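Local coordinates for protein aldehyde dehydrogenase (Bartonella henselae, PDB 3I44) that probably oxidises aldehydes to carboxylic acids with a nicotinamide cofactor, as other members of the aldehyde dehydrogenase family do, at residues N70-A75 against V220-N225; D286-G291 against Y316-K321; K137-F142 against W483-F488. The protein carries 1 engineered substitution. One frame throughout, in Å; residues are numbered along the deposited sequence.

Contact 1: N70-A75 against V220-N225; sequences NAAKKA and VFNLIN
N222 meets A71 and A72 with the two ends of its carboxamide, and A75 touches V220 one helical turn further on. From N222 CB, which points toward helix 62-79, the chain turns at chi1 -52° to bring CG alongside its own backbone N, and there the amide forks under the helix. OD1 comes to 3.8 Å from A71 CB. ND2 goes to the neighbouring alanine, 3.7 Å from A72 CB and 4.1 Å from A72 CA.

None of these approaches is a hydrogen bond; the helix offers the amide only methyl and backbone carbon. The polar work is done elsewhere: ND2 donates to the carbonyl oxygens of G219 and M192, and OD1 takes the backbone N-H of N31. Three bonds therefore fix the rotation of a buried amide.

Strand 221-223 belongs to the Rossmann-like, cofactor-binding domain of the family fold. It runs parallel to strand 191-195, and helix 202-213 makes the crossover between them. F221 points away from helix 62-79 and packs on A208 and L211 of that crossover helix, so the strand has a helix on each face.

Just before the strand, A75 CB lies 3.8 Å from V220 N. The V220 side chain leaves its backbone away from helix 62-79, and the looser side-chain contact is between V220 CG2 and A75 CB at 4.3 Å. Helix 62-79 also reaches the neighbouring strand 191-195, through a hydrogen bond between A72 O and T191 OG1.

Contact 2: D286-G291 against Y316-K321; sequences DALQRG and YDKAIK
L288 does most of the work here, pushing its forked end against A319 and the root of the K318 side chain. A chi1 of -77° sets L288 CG opposite its own carbonyl carbon, which carries the two methyls across to helix 316-329. CD2 takes the closest approach, 3.7 Å from A319 CB. CD1 is 3.9 Å from A319 CA and so rests on the helix backbone itself.

A319 has only its one methyl to offer, and this small side chain lets the leucine come right up to the main chain. The two helices are accordingly near one another at this point, with 6.4 Å between the CA atoms of L288 and A319. Nothing polar passes between the segments; the contact is purely van der Waals.

Both helices belong to the alpha/beta domain that in this family carries the catalytic cysteine. Helix 287-296 connects the parallel neighbours 276-279 and 308-312, and helix 316-329 follows directly on strand 308-312. L288 also touches M309 and A319 also touches V311, two residues apart on that strand, so the two helices lie against the same face of the sheet and L288 and A319 meet above it. A319 reaches one strand further as well, to L411 of strand 408-414, which pairs in parallel with 308-312.

K318 closes the outer border. Its CG stands 4.0 Å from L288 CD1, and the two side chains pass each other at a slant. With CG anti to the backbone N and the rest of the chain extended, the lysine contributes aliphatic carbon here; K318 is exposed, and its chain runs on past the leucine.

Contact 3: K137-F142 against W483-F488; sequences KAYKEF and WGIKEF
I485 sets its CD1 methyl against A138 and Y139, where the C-terminal end of helix 117-141 packs on the short helix 481-486. That short helix leads into strand 489-494, which pairs antiparallel with strand 156-168, consistent with the oligomerisation (bridging) domain of aldehyde dehydrogenases.

I485 CD1 lies 4.0 Å from A138 CB and equally close to Y139 N, so it rests on side chain and backbone together. Y139 CD1 is 4.1 Å from the same methyl, and the two side chains cross nearly at a right angle. Beside this pair F142, its ring swung anti to the backbone N (chi1 172°), brings CE1 to 3.9 Å from K486 CE, an approach oblique to the ring. The lysine chain, extended beyond CG, offers it aliphatic carbon.

Further out, the F142 ring packs edge-to-face with both F144 and Y159, and K486 touches Y159 too. I485 also leans on P184. W483 packs on L148 of the second subunit, which puts the dimer interface close by. Y139 is wedged among P84, R87 and L88 of helix 84-100, and its OH makes a weak hydrogen bond to L187 O.

Contacts 1 and 3 are neighbours, with centres 22 Å apart and nearest atoms about 10 Å apart, and both border the sheet that contains strands 221-223, 156-168 and 489-494. Contact 2 joins two helices that pack on the other seven-stranded sheet; its centre lies 49 Å from that of contact 1, on the opposite side of the chain's centre, and 39 Å from that of contact 3. Along the chain, contact 3 encloses contact 2 and crosses contact 1. In this family the active site lies between the cofactor-binding domain, which holds contact 1, and the catalytic domain, which holds contact 2. The sodium ion is bound elsewhere, at I46, E112 and I199.

Contact 1: N70-A75 against V220-N225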
loop_
_atom_site.group_PDB
_atom_site.type_symbol
_atom_site.label_atom_id
_atom_site.label_comp_id
_atom_site.label_asym_id
_atom_site.label_seq_id
_atom_site.Cartn_x
_atom_site.Cartn_y
_atom_site.Cartn_z
ATOM N N ASN A 70 23.419 7.912 -0.054
ATOM C CA ASN A 70 24.117 8.513 1.083
ATOM C C ASN A 70 23.931 10.028 1.095
ATOM O O ASN A 70 23.715 10.626 2.148
ATOM C CB ASN A 70 25.618 8.200 1.061
ATOM C CG ASN A 70 26.324 8.652 2.334
ATOM O OD1 ASN A 70 26.182 8.036 3.383
ATOM N ND2 ASN A 70 27.085 9.729 2.241
ATOM N N ALA A 71 24.040 10.639 -0.081
ATOM C CA ALA A 71 23.835 12.083 -0.237
ATOM C C ALA A 71 22.411 12.472 0.188
ATOM O O ALA A 71 22.218 13.480 0.853
ATOM C CB ALA A 71 24.079 12.483 -1.649
ATOM N N ALA A 72 21.437 11.638 -0.162
ATOM C CA ALA A 72 20.033 11.905 0.169
ATOM C C ALA A 72 19.738 11.740 1.655
ATOM O O ALA A 72 19.032 12.565 2.229
ATOM C CB ALA A 72 19.096 11.017 -0.674
ATOM N N LYS A 73 20.281 10.691 2.279
ATOM C CA LYS A 73 20.110 10.439 3.721
ATOM C C LYS A 73 20.665 11.617 4.536
ATOM O O LYS A 73 20.010 12.117 5.464
ATOM C CB LYS A 73 20.760 9.098 4.163
ATOM N N LYS A 74 21.848 12.074 4.159
ATOM C CA LYS A 74 22.483 13.210 4.828
ATOM C C LYS A 74 21.676 14.513 4.678
ATOM O O LYS A 74 21.447 15.221 5.663
ATOM C CB LYS A 74 23.911 13.394 4.312
ATOM N N ALA A 75 21.215 14.808 3.460
ATOM C CA ALA A 75 20.379 15.991 3.187
ATOM C C ALA A 75 19.026 15.977 3.934
ATOM O O ALA A 75 18.490 17.007 4.315
ATOM C CB ALA A 75 20.131 16.103 1.687
ATOM N N VAL A 220 19.206 16.796 -1.885
ATOM C CA VAL A 220 17.743 16.645 -1.834
ATOM C C VAL A 220 17.256 15.845 -3.042
ATOM O O VAL A 220 16.427 14.927 -2.912
ATOM C CB VAL A 220 17.072 18.021 -1.745
ATOM C CG1 VAL A 220 15.557 17.915 -1.816
ATOM C CG2 VAL A 220 17.527 18.731 -0.428
ATOM N N PHE A 221 17.777 16.190 -4.215
ATOM C CA PHE A 221 17.443 15.490 -5.415
ATOM C C PHE A 221 18.705 14.934 -6.067
ATOM O O PHE A 221 19.654 15.666 -6.288
ATOM C CB PHE A 221 16.699 16.420 -6.392
ATOM C CG PHE A 221 16.513 15.823 -7.739
ATOM C CD1 PHE A 221 15.432 14.975 -8.000
ATOM C CD2 PHE A 221 17.460 16.049 -8.747
ATOM C CE1 PHE A 221 15.281 14.381 -9.248
ATOM C CE2 PHE A 221 17.326 15.471 -9.987
ATOM C CZ PHE A 221 16.227 14.639 -10.258
ATOM N N ASN A 222 18.679 13.646 -6.422
ATOM C CA ASN A 222 19.836 12.994 -7.047
ATOM C C ASN A 222 19.380 12.156 -8.233
ATOM O O ASN A 222 18.310 11.521 -8.181
ATOM C CB ASN A 222 20.579 12.102 -6.031
ATOM C CG ASN A 222 20.921 12.832 -4.773
ATOM O OD1 ASN A 222 21.980 13.454 -4.678
ATOM N ND2 ASN A 222 19.985 12.815 -3.782
ATOM N N LEU A 223 20.168 12.169 -9.308
ATOM C CA LEU A 223 19.847 11.438 -10.520
ATOM C C LEU A 223 21.020 10.533 -10.896
ATOM O O LEU A 223 22.163 11.007 -11.023
ATOM C CB LEU A 223 19.471 12.393 -11.685
ATOM C CG LEU A 223 19.104 11.714 -13.039
ATOM C CD1 LEU A 223 18.245 12.613 -13.932
ATOM C CD2 LEU A 223 20.357 11.303 -13.821
ATOM N N ILE A 224 20.733 9.242 -11.009
ATOM C CA ILE A 224 21.675 8.278 -11.566
ATOM C C ILE A 224 20.975 7.547 -12.707
ATOM O O ILE A 224 19.787 7.239 -12.612
ATOM C CB ILE A 224 22.199 7.247 -10.520
ATOM C CG1 ILE A 224 21.042 6.437 -9.917
ATOM C CG2 ILE A 224 23.030 7.957 -9.459
ATOM C CD1 ILE A 224 21.456 5.359 -8.940
ATOM N N ASN A 225 21.681 7.326 -13.806
ATOM C CA ASN A 225 21.147 6.505 -14.897
ATOM C C ASN A 225 21.481 5.049 -14.645
ATOM O O ASN A 225 22.366 4.723 -13.833
ATOM C CB ASN A 225 21.685 6.970 -16.254
ATOM C CG ASN A 225 21.083 8.290 -16.697
ATOM O OD1 ASN A 225 21.792 9.228 -17.076
ATOM N ND2 ASN A 225 19.767 8.382 -16.613
#

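Contact 2: D286-G291 against Y316-K321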
loop_
_atom_site.group_PDB
_atom_site.type_symbol
_atom_site.label_atom_id
_atom_site.label_comp_id
_atom_site.label_asym_id
_atom_site.label_seq_id
_atom_site.Cartn_x
_atom_site.Cartn_y
_atom_site.Cartn_z
ATOM N N ASP A 286 -19.189 12.826 -32.620
ATOM C CA ASP A 286 -17.740 12.693 -32.758
ATOM C C ASP A 286 -17.092 11.573 -31.915
ATOM O O ASP A 286 -15.861 11.491 -31.888
ATOM C CB ASP A 286 -17.072 14.032 -32.428
ATOM C CG ASP A 286 -15.666 14.135 -33.020
ATOM O OD1 ASP A 286 -15.519 13.900 -34.245
ATOM O OD2 ASP A 286 -14.702 14.437 -32.264
ATOM N N ALA A 287 -17.907 10.719 -31.279
ATOM C CA ALA A 287 -17.419 9.741 -30.300
ATOM C C ALA A 287 -16.435 8.777 -30.951
ATOM O O ALA A 287 -15.364 8.526 -30.408
ATOM C CB ALA A 287 -18.598 8.938 -29.680
ATOM N N LEU A 288 -16.835 8.245 -32.107
ATOM C CA LEU A 288 -16.046 7.259 -32.828
ATOM C C LEU A 288 -14.681 7.832 -33.233
ATOM O O LEU A 288 -13.646 7.233 -32.925
ATOM C CB LEU A 288 -16.803 6.738 -34.054
ATOM C CG LEU A 288 -17.896 5.744 -33.761
ATOM C CD1 LEU A 288 -18.631 5.501 -35.076
ATOM C CD2 LEU A 288 -17.286 4.451 -33.160
ATOM N N GLN A 289 -14.683 9.012 -33.864
ATOM C CA GLN A 289 -13.433 9.688 -34.262
ATOM C C GLN A 289 -12.517 9.989 -33.068
ATOM O O GLN A 289 -11.280 9.765 -33.109
ATOM C CB GLN A 289 -13.721 10.999 -35.018
ATOM N N ARG A 290 -13.117 10.525 -32.018
ATOM C CA ARG A 290 -12.389 10.860 -30.798
ATOM C C ARG A 290 -11.654 9.599 -30.256
ATOM O O ARG A 290 -10.463 9.644 -29.914
ATOM C CB ARG A 290 -13.409 11.408 -29.781
ATOM C CG ARG A 290 -12.844 11.848 -28.472
ATOM C CD ARG A 290 -13.839 12.635 -27.583
ATOM N NE ARG A 290 -15.009 11.858 -27.140
ATOM C CZ ARG A 290 -16.277 12.084 -27.523
ATOM N NH1 ARG A 290 -16.595 13.057 -28.390
ATOM N NH2 ARG A 290 -17.246 11.315 -27.057
ATOM N N GLY A 291 -12.378 8.488 -30.235
ATOM C CA GLY A 291 -11.857 7.214 -29.768
ATOM C C GLY A 291 -10.681 6.682 -30.556
ATOM O O GLY A 291 -9.685 6.187 -29.983
ATOM N N TYR A 316 -21.779 -0.927 -35.335
ATOM C CA TYR A 316 -20.529 -1.657 -35.532
ATOM C C TYR A 316 -19.938 -1.455 -36.937
ATOM O O TYR A 316 -18.749 -1.152 -37.085
ATOM C CB TYR A 316 -20.779 -3.144 -35.237
ATOM C CG TYR A 316 -19.559 -4.024 -35.299
ATOM C CD1 TYR A 316 -18.370 -3.651 -34.678
ATOM C CD2 TYR A 316 -19.599 -5.261 -35.970
ATOM C CE1 TYR A 316 -17.252 -4.473 -34.730
ATOM C CE2 TYR A 316 -18.489 -6.096 -36.013
ATOM C CZ TYR A 316 -17.318 -5.698 -35.399
ATOM O OH TYR A 316 -16.215 -6.502 -35.448
ATOM N N ASP A 317 -20.758 -1.599 -37.978
ATOM C CA ASP A 317 -20.267 -1.356 -39.349
ATOM C C ASP A 317 -19.786 0.076 -39.518
ATOM O O ASP A 317 -18.702 0.321 -40.099
ATOM C CB ASP A 317 -21.343 -1.703 -40.408
ATOM C CG ASP A 317 -21.546 -3.208 -40.571
ATOM O OD1 ASP A 317 -20.684 -4.024 -40.149
ATOM O OD2 ASP A 317 -22.593 -3.587 -41.136
ATOM N N LYS A 318 -20.562 1.023 -38.989
ATOM C CA LYS A 318 -20.132 2.432 -38.978
ATOM C C LYS A 318 -18.790 2.646 -38.239
ATOM O O LYS A 318 -17.908 3.401 -38.691
ATOM C CB LYS A 318 -21.227 3.315 -38.362
ATOM C CG LYS A 318 -20.863 4.786 -38.330
ATOM C CD LYS A 318 -22.082 5.628 -38.008
ATOM C CE LYS A 318 -21.770 7.106 -38.146
ATOM N NZ LYS A 318 -23.034 7.924 -38.022
ATOM N N ALA A 319 -18.628 1.965 -37.107
ATOM C CA ALA A 319 -17.377 2.047 -36.340
ATOM C C ALA A 319 -16.176 1.571 -37.163
ATOM O O ALA A 319 -15.129 2.251 -37.225
ATOM C CB ALA A 319 -17.497 1.259 -35.021
ATOM N N ILE A 320 -16.332 0.422 -37.826
ATOM C CA ILE A 320 -15.263 -0.118 -38.646
ATOM C C ILE A 320 -14.891 0.869 -39.719
ATOM O O ILE A 320 -13.708 1.133 -39.963
ATOM C CB ILE A 320 -15.650 -1.469 -39.319
ATOM C CG1 ILE A 320 -15.783 -2.562 -38.268
ATOM C CG2 ILE A 320 -14.589 -1.855 -40.374
ATOM C CD1 ILE A 320 -16.597 -3.821 -38.714
ATOM N N LYS A 321 -15.914 1.417 -40.373
ATOM C CA LYS A 321 -15.694 2.323 -41.493
ATOM C C LYS A 321 -15.020 3.603 -40.993
ATOM O O LYS A 321 -14.088 4.113 -41.626
ATOM C CB LYS A 321 -17.029 2.606 -42.225
#

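Contact 3: K137-F142 against W483-F488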
loop_
_atom_site.group_PDB
_atom_site.type_symbol
_atom_site.label_atom_id
_atom_site.label_comp_id
_atom_site.label_asym_id
_atom_site.label_seq_id
_atom_site.Cartn_x
_atom_site.Cartn_y
_atom_site.Cartn_z
ATOM N N LYS A 137 -1.434 24.219 -6.046
ATOM C CA LYS A 137 -2.789 24.431 -5.571
ATOM C C LYS A 137 -3.142 23.482 -4.424
ATOM O O LYS A 137 -3.663 23.930 -3.388
ATOM C CB LYS A 137 -3.824 24.311 -6.692
ATOM C CG LYS A 137 -5.289 24.433 -6.161
ATOM C CD LYS A 137 -6.325 24.500 -7.271
ATOM C CE LYS A 137 -7.745 24.693 -6.681
ATOM N NZ LYS A 137 -8.757 24.122 -7.642
ATOM N N ALA A 138 -2.872 22.184 -4.606
ATOM C CA ALA A 138 -3.154 21.195 -3.556
ATOM C C ALA A 138 -2.392 21.529 -2.269
ATOM O O ALA A 138 -2.969 21.502 -1.203
ATOM C CB ALA A 138 -2.833 19.739 -4.023
ATOM N N TYR A 139 -1.117 21.893 -2.380
ATOM C CA TYR A 139 -0.295 22.145 -1.190
ATOM C C TYR A 139 -0.856 23.283 -0.353
ATOM O O TYR A 139 -0.798 23.239 0.866
ATOM C CB TYR A 139 1.110 22.526 -1.561
ATOM C CG TYR A 139 2.166 22.280 -0.512
ATOM C CD1 TYR A 139 2.355 21.005 0.054
ATOM C CD2 TYR A 139 3.057 23.282 -0.154
ATOM C CE1 TYR A 139 3.380 20.771 0.973
ATOM C CE2 TYR A 139 4.089 23.042 0.753
ATOM C CZ TYR A 139 4.255 21.788 1.298
ATOM O OH TYR A 139 5.279 21.555 2.204
ATOM N N LYS A 140 -1.371 24.295 -1.036
ATOM C CA LYS A 140 -1.986 25.439 -0.373
ATOM C C LYS A 140 -3.230 25.026 0.421
ATOM O O LYS A 140 -3.459 25.569 1.480
ATOM C CB LYS A 140 -2.236 26.581 -1.382
ATOM C CG LYS A 140 -0.966 27.430 -1.580
ATOM C CD LYS A 140 -0.733 27.946 -3.032
ATOM C CE LYS A 140 -1.429 29.268 -3.352
ATOM N NZ LYS A 140 -1.250 29.646 -4.801
ATOM N N GLU A 141 -3.978 24.027 -0.032
ATOM C CA GLU A 141 -5.086 23.478 0.758
ATOM C C GLU A 141 -4.709 22.460 1.846
ATOM O O GLU A 141 -5.563 22.045 2.617
ATOM C CB GLU A 141 -6.136 22.832 -0.167
ATOM C CG GLU A 141 -6.764 23.823 -1.183
ATOM C CD GLU A 141 -7.365 25.074 -0.512
ATOM O OE1 GLU A 141 -8.517 24.997 0.000
ATOM O OE2 GLU A 141 -6.685 26.131 -0.492
ATOM N N PHE A 142 -3.456 22.026 1.893
ATOM C CA PHE A 142 -3.069 20.912 2.762
ATOM C C PHE A 142 -2.487 21.456 4.027
ATOM O O PHE A 142 -1.810 22.463 4.013
ATOM C CB PHE A 142 -2.022 20.059 2.044
ATOM C CG PHE A 142 -1.410 18.992 2.880
ATOM C CD1 PHE A 142 -2.106 17.842 3.175
ATOM C CD2 PHE A 142 -0.084 19.095 3.293
ATOM C CE1 PHE A 142 -1.516 16.837 3.940
ATOM C CE2 PHE A 142 0.500 18.107 4.048
ATOM C CZ PHE A 142 -0.224 16.967 4.365
ATOM N N TRP A 483 -3.637 13.553 -3.374
ATOM C CA TRP A 483 -3.379 12.117 -3.295
ATOM C C TRP A 483 -1.876 11.890 -3.405
ATOM O O TRP A 483 -1.296 11.119 -2.635
ATOM C CB TRP A 483 -4.120 11.346 -4.402
ATOM C CG TRP A 483 -5.611 11.056 -4.118
ATOM C CD1 TRP A 483 -6.133 9.984 -3.415
ATOM C CD2 TRP A 483 -6.728 11.834 -4.535
ATOM N NE1 TRP A 483 -7.489 10.054 -3.387
ATOM C CE2 TRP A 483 -7.890 11.184 -4.052
ATOM C CE3 TRP A 483 -6.864 13.015 -5.263
ATOM C CZ2 TRP A 483 -9.171 11.667 -4.288
ATOM C CZ3 TRP A 483 -8.145 13.516 -5.483
ATOM C CH2 TRP A 483 -9.286 12.835 -4.995
ATOM N N GLY A 484 -1.249 12.607 -4.339
ATOM C CA GLY A 484 0.130 12.376 -4.691
ATOM C C GLY A 484 1.079 12.848 -3.614
ATOM O O GLY A 484 2.078 12.182 -3.332
ATOM N N ILE A 485 0.743 13.988 -2.998
ATOM C CA ILE A 485 1.515 14.515 -1.865
ATOM C C ILE A 485 1.497 13.506 -0.697
ATOM O O ILE A 485 2.540 13.273 -0.055
ATOM C CB ILE A 485 0.993 15.901 -1.387
ATOM C CG1 ILE A 485 1.285 16.964 -2.448
ATOM C CG2 ILE A 485 1.677 16.312 -0.086
ATOM C CD1 ILE A 485 0.475 18.245 -2.339
ATOM N N LYS A 486 0.317 12.925 -0.442
ATOM C CA LYS A 486 0.147 11.997 0.686
ATOM C C LYS A 486 0.858 10.647 0.509
ATOM O O LYS A 486 1.188 10.000 1.507
ATOM C CB LYS A 486 -1.323 11.747 1.025
ATOM C CG LYS A 486 -1.928 12.936 1.732
ATOM C CD LYS A 486 -3.438 12.883 1.817
ATOM C CE LYS A 486 -3.948 13.978 2.725
ATOM N NZ LYS A 486 -5.454 13.941 2.815
ATOM N N GLU A 487 1.062 10.197 -0.722
ATOM C CA GLU A 487 1.855 8.992 -0.919
ATOM C C GLU A 487 3.278 9.151 -0.355
ATOM O O GLU A 487 3.934 8.155 -0.079
ATOM C CB GLU A 487 1.939 8.608 -2.409
ATOM C CG GLU A 487 0.630 8.189 -3.078
ATOM C CD GLU A 487 0.868 7.429 -4.398
ATOM O OE1 GLU A 487 1.682 7.893 -5.238
ATOM O OE2 GLU A 487 0.237 6.368 -4.573
ATOM N N PHE A 488 3.768 10.380 -0.187
ATOM C CA PHE A 488 5.125 10.606 0.377
ATOM C C PHE A 488 5.142 10.963 1.883
ATOM O O PHE A 488 6.177 11.409 2.437
ATOM C CB PHE A 488 5.885 11.628 -0.475
ATOM C CG PHE A 488 6.246 11.090 -1.847
ATOM C CD1 PHE A 488 7.378 10.304 -2.022
ATOM C CD2 PHE A 488 5.437 11.357 -2.953
ATOM C CE1 PHE A 488 7.685 9.777 -3.285
ATOM C CE2 PHE A 488 5.743 10.846 -4.216
ATOM C CZ PHE A 488 6.858 10.057 -4.381
#